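Local coordinates for protein pullulanase (Bacillus acidopullulyticus, PDB 2WAN) that hydrolyses the alpha-1,6-glucosidic linkages of pullulan and probably those at the branch points of starch-type glucans, at residues N712-S717 with L842-S847; N850-E855 with V870-N875. All coordinates share one frame; numbering follows the deposited sequence. Where two conformers were deposited one is given.

Overall arrangement
In the sequence, helix 707-714 falls between strands 677-679 and 728-730 of the parallel eight-stranded barrel of the catalytic domain. Contact 1 joins the end of this helix to residues 842-847, closing a long loop that takes in the last two barrel strands and several helices. Contact 2 then closes a short loop, the hairpin of strands 852-856 and 868-873. The two contacts follow one another in series, so neither nests in the other nor crosses it. Strand 842-844 pairs antiparallel with strand 852-856, so both contacts reach one sheet of the C-terminal all-beta domain. Side chains of helix 707-714 touch this sheet in both places and tie it to the catalytic domain.

Contact 1: residues N712-S717 with L842-S847; sequences NGVIGS and LTFLES
Ile-715 and Leu-842 bring the two backbones to 7.8 Å, CA to CA, where helix 707-714 ends beside the start of strand 842-844. The helix closes in a Schellman motif. Ser-717 N bonds to Asn-712 O, Gly-716 N bonds to Gly-713 O, and Gly-716 is the C-prime residue with positive phi. The contact itself is made by four apolar side chains. Val-714 uses one branch for two partners. Its CG1 lies anti to the backbone N (chi1 158°), 3.9 Å from Leu-842 CD1 and also 3.9 Å from Phe-844 CZ. The Val-714 and Phe-844 side chains run in opposite senses as they pass. Ile-715 also touches with one methyl, its CG2. This atom is 3.8 Å from Leu-842 CD2 and 3.7 Å from Phe-844 CE2. The Ile-715 side chain crosses those of Leu-842 and Phe-844 at about a right angle. Leu-842 thus splits its two methyls, CD1 toward valine and CD2 toward isoleucine. The same CD2 sits 4.0 Å above the plane of the Phe-844 ring, displaced toward its rim. Lys-711 of the same helix makes a cation-pi contact with this ring. Val-714 also reaches Phe-854 and Tyr-872 in the next two strands of the sheet. With methyls and ring carbons alone, this join of helix 707-714 to the C-terminal sheet rests on close fit and exclusion of water, not directional bonds.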
loop_
_atom_site.group_PDB
_atom_site.type_symbol
_atom_site.label_atom_id
_atom_site.label_comp_id
_atom_site.label_asym_id
_atom_site.label_seq_id
_atom_site.Cartn_x
_atom_site.Cartn_y
_atom_site.Cartn_z
ATOM N N ASN A 712 16.574 7.706 16.524
ATOM C CA ASN A 712 15.800 6.515 16.195
ATOM C C ASN A 712 15.815 6.191 14.702
ATOM O O ASN A 712 15.834 5.016 14.326
ATOM C CB ASN A 712 14.372 6.631 16.718
ATOM C CG ASN A 712 14.247 6.153 18.135
ATOM O OD1 ASN A 712 14.265 4.951 18.398
ATOM N ND2 ASN A 712 14.140 7.095 19.071
ATOM N N GLY A 713 15.823 7.232 13.867
ATOM C CA GLY A 713 15.994 7.050 12.417
ATOM C C GLY A 713 17.396 6.604 12.011
ATOM O O GLY A 713 17.549 5.789 11.096
ATOM N N VAL A 714 18.422 7.135 12.681
ATOM C CA VAL A 714 19.823 6.767 12.382
ATOM C C VAL A 714 20.041 5.249 12.541
ATOM O O VAL A 714 20.748 4.629 11.750
ATOM C CB VAL A 714 20.838 7.563 13.282
ATOM C CG1 VAL A 714 22.178 6.839 13.364
ATOM C CG2 VAL A 714 21.022 9.002 12.778
ATOM N N ILE A 715 19.413 4.650 13.550
ATOM C CA ILE A 715 19.616 3.215 13.789
ATOM C C ILE A 715 18.662 2.315 12.979
ATOM O O ILE A 715 18.478 1.146 13.311
ATOM C CB ILE A 715 19.585 2.850 15.309
ATOM C CG1 ILE A 715 18.222 3.121 15.937
ATOM C CG2 ILE A 715 20.687 3.605 16.068
ATOM C CD1 ILE A 715 18.109 2.548 17.377
ATOM N N GLY A 716 18.090 2.860 11.903
ATOM C CA GLY A 716 17.232 2.088 11.006
ATOM C C GLY A 716 15.928 1.682 11.655
ATOM O O GLY A 716 15.378 0.634 11.302
ATOM N N SER A 717 15.470 2.488 12.621
ATOM C CA SER A 717 14.148 2.364 13.242
ATOM C C SER A 717 13.893 1.095 14.059
ATOM O O SER A 717 12.739 0.790 14.380
ATOM C CB SER A 717 13.059 2.562 12.183
ATOM O OG SER A 717 13.147 3.886 11.677
ATOM N N LEU A 842 27.133 0.252 16.273
ATOM C CA LEU A 842 26.811 1.691 16.266
ATOM C C LEU A 842 26.611 2.199 17.690
ATOM O O LEU A 842 25.801 1.660 18.459
ATOM C CB LEU A 842 25.572 1.979 15.394
ATOM C CG LEU A 842 25.169 3.448 15.108
ATOM C CD1 LEU A 842 24.238 3.534 13.877
ATOM C CD2 LEU A 842 24.489 4.130 16.301
ATOM N N THR A 843 27.358 3.245 18.030
ATOM C CA THR A 843 27.272 3.885 19.337
ATOM C C THR A 843 27.088 5.399 19.150
ATOM O O THR A 843 27.822 6.004 18.368
ATOM C CB THR A 843 28.564 3.596 20.152
ATOM O OG1 THR A 843 28.780 2.176 20.239
ATOM C CG2 THR A 843 28.488 4.187 21.561
ATOM N N PHE A 844 26.154 6.002 19.883
ATOM C CA PHE A 844 26.063 7.460 19.910
ATOM C C PHE A 844 27.125 8.041 20.844
ATOM O O PHE A 844 27.387 7.483 21.913
ATOM C CB PHE A 844 24.650 7.900 20.312
ATOM C CG PHE A 844 23.632 7.644 19.245
ATOM C CD1 PHE A 844 23.576 8.469 18.122
ATOM C CD2 PHE A 844 22.768 6.551 19.331
ATOM C CE1 PHE A 844 22.673 8.235 17.099
ATOM C CE2 PHE A 844 21.832 6.290 18.304
ATOM C CZ PHE A 844 21.775 7.136 17.184
ATOM N N LEU A 845 27.736 9.141 20.406
ATOM C CA LEU A 845 28.784 9.831 21.159
ATOM C C LEU A 845 28.207 11.073 21.815
ATOM O O LEU A 845 27.354 11.763 21.229
ATOM C CB LEU A 845 29.933 10.228 20.230
ATOM C CG LEU A 845 30.636 9.127 19.415
ATOM C CD1 LEU A 845 31.758 9.687 18.540
ATOM C CD2 LEU A 845 31.184 8.026 20.336
ATOM N N GLU A 846 28.689 11.395 23.020
ATOM C CA GLU A 846 28.257 12.629 23.688
ATOM C C GLU A 846 28.609 13.825 22.815
ATOM O O GLU A 846 29.735 13.932 22.317
ATOM C CB GLU A 846 28.910 12.759 25.079
ATOM C CG GLU A 846 28.532 14.036 25.838
ATOM C CD GLU A 846 27.179 13.969 26.522
ATOM O OE1 GLU A 846 26.636 12.851 26.687
ATOM O OE2 GLU A 846 26.664 15.047 26.906
ATOM N N SER A 847 27.630 14.697 22.589
ATOM C CA SER A 847 27.854 15.876 21.740
ATOM C C SER A 847 27.023 17.062 22.261
ATOM O O SER A 847 26.151 16.878 23.115
ATOM C CB SER A 847 27.513 15.543 20.275
ATOM O OG SER A 847 26.123 15.293 20.120
#

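Contact 2: residues N850-E855 with V870-N875; sequences NTVAFE and VMYNPN. With SO4 (sulfate ion), chain M.
Phe-854, Val-870 and Tyr-872 are the three residues most buried here, on one face of an antiparallel strand pair. Phe-854 and Val-870 form a hydrogen-bonded pair, with Phe-854 N to Val-870 O at 2.9 Å and Val-870 N to Phe-854 O at 3.0 Å. The Phe-854 CG stands between the backbone N and the carbonyl carbon (chi1 60°), and the ring runs alongside Val-870. Val-870 CB lies over one ring face in a CH-pi contact, 3.9 Å from the centroid. Tyr-872 comes to the ring edge instead, with its OH 3.6 Å from Phe-854 CE2 and the ring planes 61° apart. The phenol OH is hydrogen-bonded to Thr-769 OG1 of helix 753-769. Tyr-872 also pairs with Val-852, and its CD2 lies 3.9 Å from Val-852 CB. At the end where strand 852-856 begins, Asn-850 and Asn-875 exchange two bonds. Asn-850 ND2 gives to Asn-875 OD1 at 3.1 Å, an oxygen near the amide plane of Asn-850. Asn-875 ND2 gives to Asn-850 O, from above the carbonyl plane. Asn-873 OD1 accepts from Asn-875 N, an Asx turn, and from Asn-875 ND2, which fixes the amide. Asn-850 N donates to O1 of a sulfate ion, probably from the crystallisation liquor, at 2.7 Å. Backbone bonds, Val-852 N to Tyr-872 O being weak, and two rings packed with two valines hold the hairpin; an asparagine network closes its open end.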
loop_
_atom_site.group_PDB
_atom_site.type_symbol
_atom_site.label_atom_id
_atom_site.label_comp_id
_atom_site.label_asym_id
_atom_site.label_seq_id
_atom_site.Cartn_x
_atom_site.Cartn_y
_atom_site.Cartn_z
ATOM N N ASN A 850 21.451 19.776 20.764
ATOM C CA ASN A 850 20.867 19.809 19.432
ATOM C C ASN A 850 21.855 19.389 18.344
ATOM O O ASN A 850 21.897 19.972 17.270
ATOM C CB ASN A 850 20.224 21.162 19.091
ATOM C CG ASN A 850 19.216 21.035 17.979
ATOM O OD1 ASN A 850 18.488 20.043 17.916
ATOM N ND2 ASN A 850 19.195 22.000 17.064
ATOM N N THR A 851 22.672 18.389 18.649
ATOM C CA THR A 851 23.512 17.765 17.615
ATOM C C THR A 851 23.404 16.267 17.829
ATOM O O THR A 851 23.020 15.824 18.912
ATOM C CB THR A 851 25.014 18.190 17.700
ATOM O OG1 THR A 851 25.578 17.721 18.935
ATOM C CG2 THR A 851 25.193 19.726 17.577
ATOM N N VAL A 852 23.686 15.498 16.769
ATOM C CA VAL A 852 23.672 14.038 16.823
ATOM C C VAL A 852 25.009 13.556 16.271
ATOM O O VAL A 852 25.392 13.907 15.143
ATOM C CB VAL A 852 22.502 13.440 15.988
ATOM C CG1 VAL A 852 22.614 11.915 15.889
ATOM C CG2 VAL A 852 21.161 13.795 16.615
ATOM N N ALA A 853 25.714 12.752 17.068
ATOM C CA ALA A 853 27.011 12.187 16.667
ATOM C C ALA A 853 27.048 10.710 16.961
ATOM O O ALA A 853 26.633 10.289 18.034
ATOM C CB ALA A 853 28.154 12.879 17.404
ATOM N N PHE A 854 27.546 9.922 16.004
ATOM C CA PHE A 854 27.656 8.472 16.218
ATOM C C PHE A 854 28.898 7.885 15.602
ATOM O O PHE A 854 29.515 8.499 14.728
ATOM C CB PHE A 854 26.400 7.720 15.740
ATOM C CG PHE A 854 26.091 7.898 14.280
ATOM C CD1 PHE A 854 26.578 6.995 13.333
ATOM C CD2 PHE A 854 25.300 8.966 13.851
ATOM C CE1 PHE A 854 26.282 7.163 11.978
ATOM C CE2 PHE A 854 24.993 9.136 12.499
ATOM C CZ PHE A 854 25.472 8.230 11.560
ATOM N N GLU A 855 29.244 6.677 16.051
ATOM C CA GLU A 855 30.415 5.974 15.563
ATOM C C GLU A 855 30.008 4.583 15.101
ATOM O O GLU A 855 29.238 3.882 15.790
ATOM C CB GLU A 855 31.475 5.873 16.671
ATOM C CG GLU A 855 32.799 5.287 16.185
ATOM C CD GLU A 855 33.840 5.159 17.312
ATOM O OE1 GLU A 855 33.496 5.381 18.500
ATOM O OE2 GLU A 855 35.006 4.851 16.995
ATOM N N VAL A 870 30.180 10.114 12.345
ATOM C CA VAL A 870 29.332 11.079 11.642
ATOM C C VAL A 870 28.729 12.009 12.705
ATOM O O VAL A 870 28.268 11.539 13.744
ATOM C CB VAL A 870 28.155 10.375 10.897
ATOM C CG1 VAL A 870 27.167 11.390 10.283
ATOM C CG2 VAL A 870 28.683 9.426 9.812
ATOM N N MET A 871 28.716 13.317 12.437
ATOM C CA MET A 871 28.003 14.272 13.308
ATOM C C MET A 871 27.196 15.270 12.485
ATOM O O MET A 871 27.742 15.904 11.566
ATOM C CB MET A 871 28.981 15.031 14.220
ATOM C CG MET A 871 28.278 16.084 15.085
ATOM S SD MET A 871 29.422 16.700 16.322
ATOM C CE MET A 871 28.638 18.272 16.718
ATOM N N TYR A 872 25.910 15.397 12.818
ATOM C CA TYR A 872 25.027 16.384 12.196
ATOM C C TYR A 872 24.984 17.606 13.094
ATOM O O TYR A 872 24.656 17.484 14.280
ATOM C CB TYR A 872 23.601 15.843 12.040
ATOM C CG TYR A 872 23.490 14.455 11.444
ATOM C CD1 TYR A 872 24.051 14.150 10.209
ATOM C CD2 TYR A 872 22.777 13.468 12.108
ATOM C CE1 TYR A 872 23.927 12.846 9.661
ATOM C CE2 TYR A 872 22.657 12.180 11.583
ATOM C CZ TYR A 872 23.235 11.884 10.367
ATOM O OH TYR A 872 23.096 10.613 9.863
ATOM N N ASN A 873 25.327 18.761 12.537
ATOM C CA ASN A 873 25.218 20.047 13.250
ATOM C C ASN A 873 24.255 21.009 12.549
ATOM O O ASN A 873 24.681 21.743 11.654
ATOM C CB ASN A 873 26.575 20.735 13.397
ATOM C CG ASN A 873 26.443 22.081 14.096
ATOM O OD1 ASN A 873 25.502 22.275 14.854
ATOM N ND2 ASN A 873 27.342 23.003 13.818
ATOM N N PRO A 874 22.974 21.028 12.969
ATOM C CA PRO A 874 21.979 21.911 12.345
ATOM C C PRO A 874 22.036 23.355 12.828
ATOM O O PRO A 874 21.344 24.214 12.280
ATOM C CB PRO A 874 20.654 21.294 12.782
ATOM C CG PRO A 874 20.962 20.637 14.084
ATOM C CD PRO A 874 22.352 20.098 13.930
ATOM N N ASN A 875 22.851 23.607 13.840
ATOM C CA ASN A 875 22.894 24.919 14.482
ATOM C C ASN A 875 23.631 25.966 13.669
ATOM O O ASN A 875 24.467 25.648 12.822
ATOM C CB ASN A 875 23.497 24.772 15.870
ATOM C CG ASN A 875 22.753 23.769 16.696
ATOM O OD1 ASN A 875 21.597 23.995 17.067
ATOM N ND2 ASN A 875 23.386 22.621 16.953
HETATM S S SO4 M . 19.704 17.424 22.999
HETATM O O1 SO4 M . 20.924 17.515 22.197
HETATM O O2 SO4 M . 18.696 18.341 22.471
HETATM O O3 SO4 M . 19.187 16.056 22.965
HETATM O O4 SO4 M . 20.023 17.774 24.382
#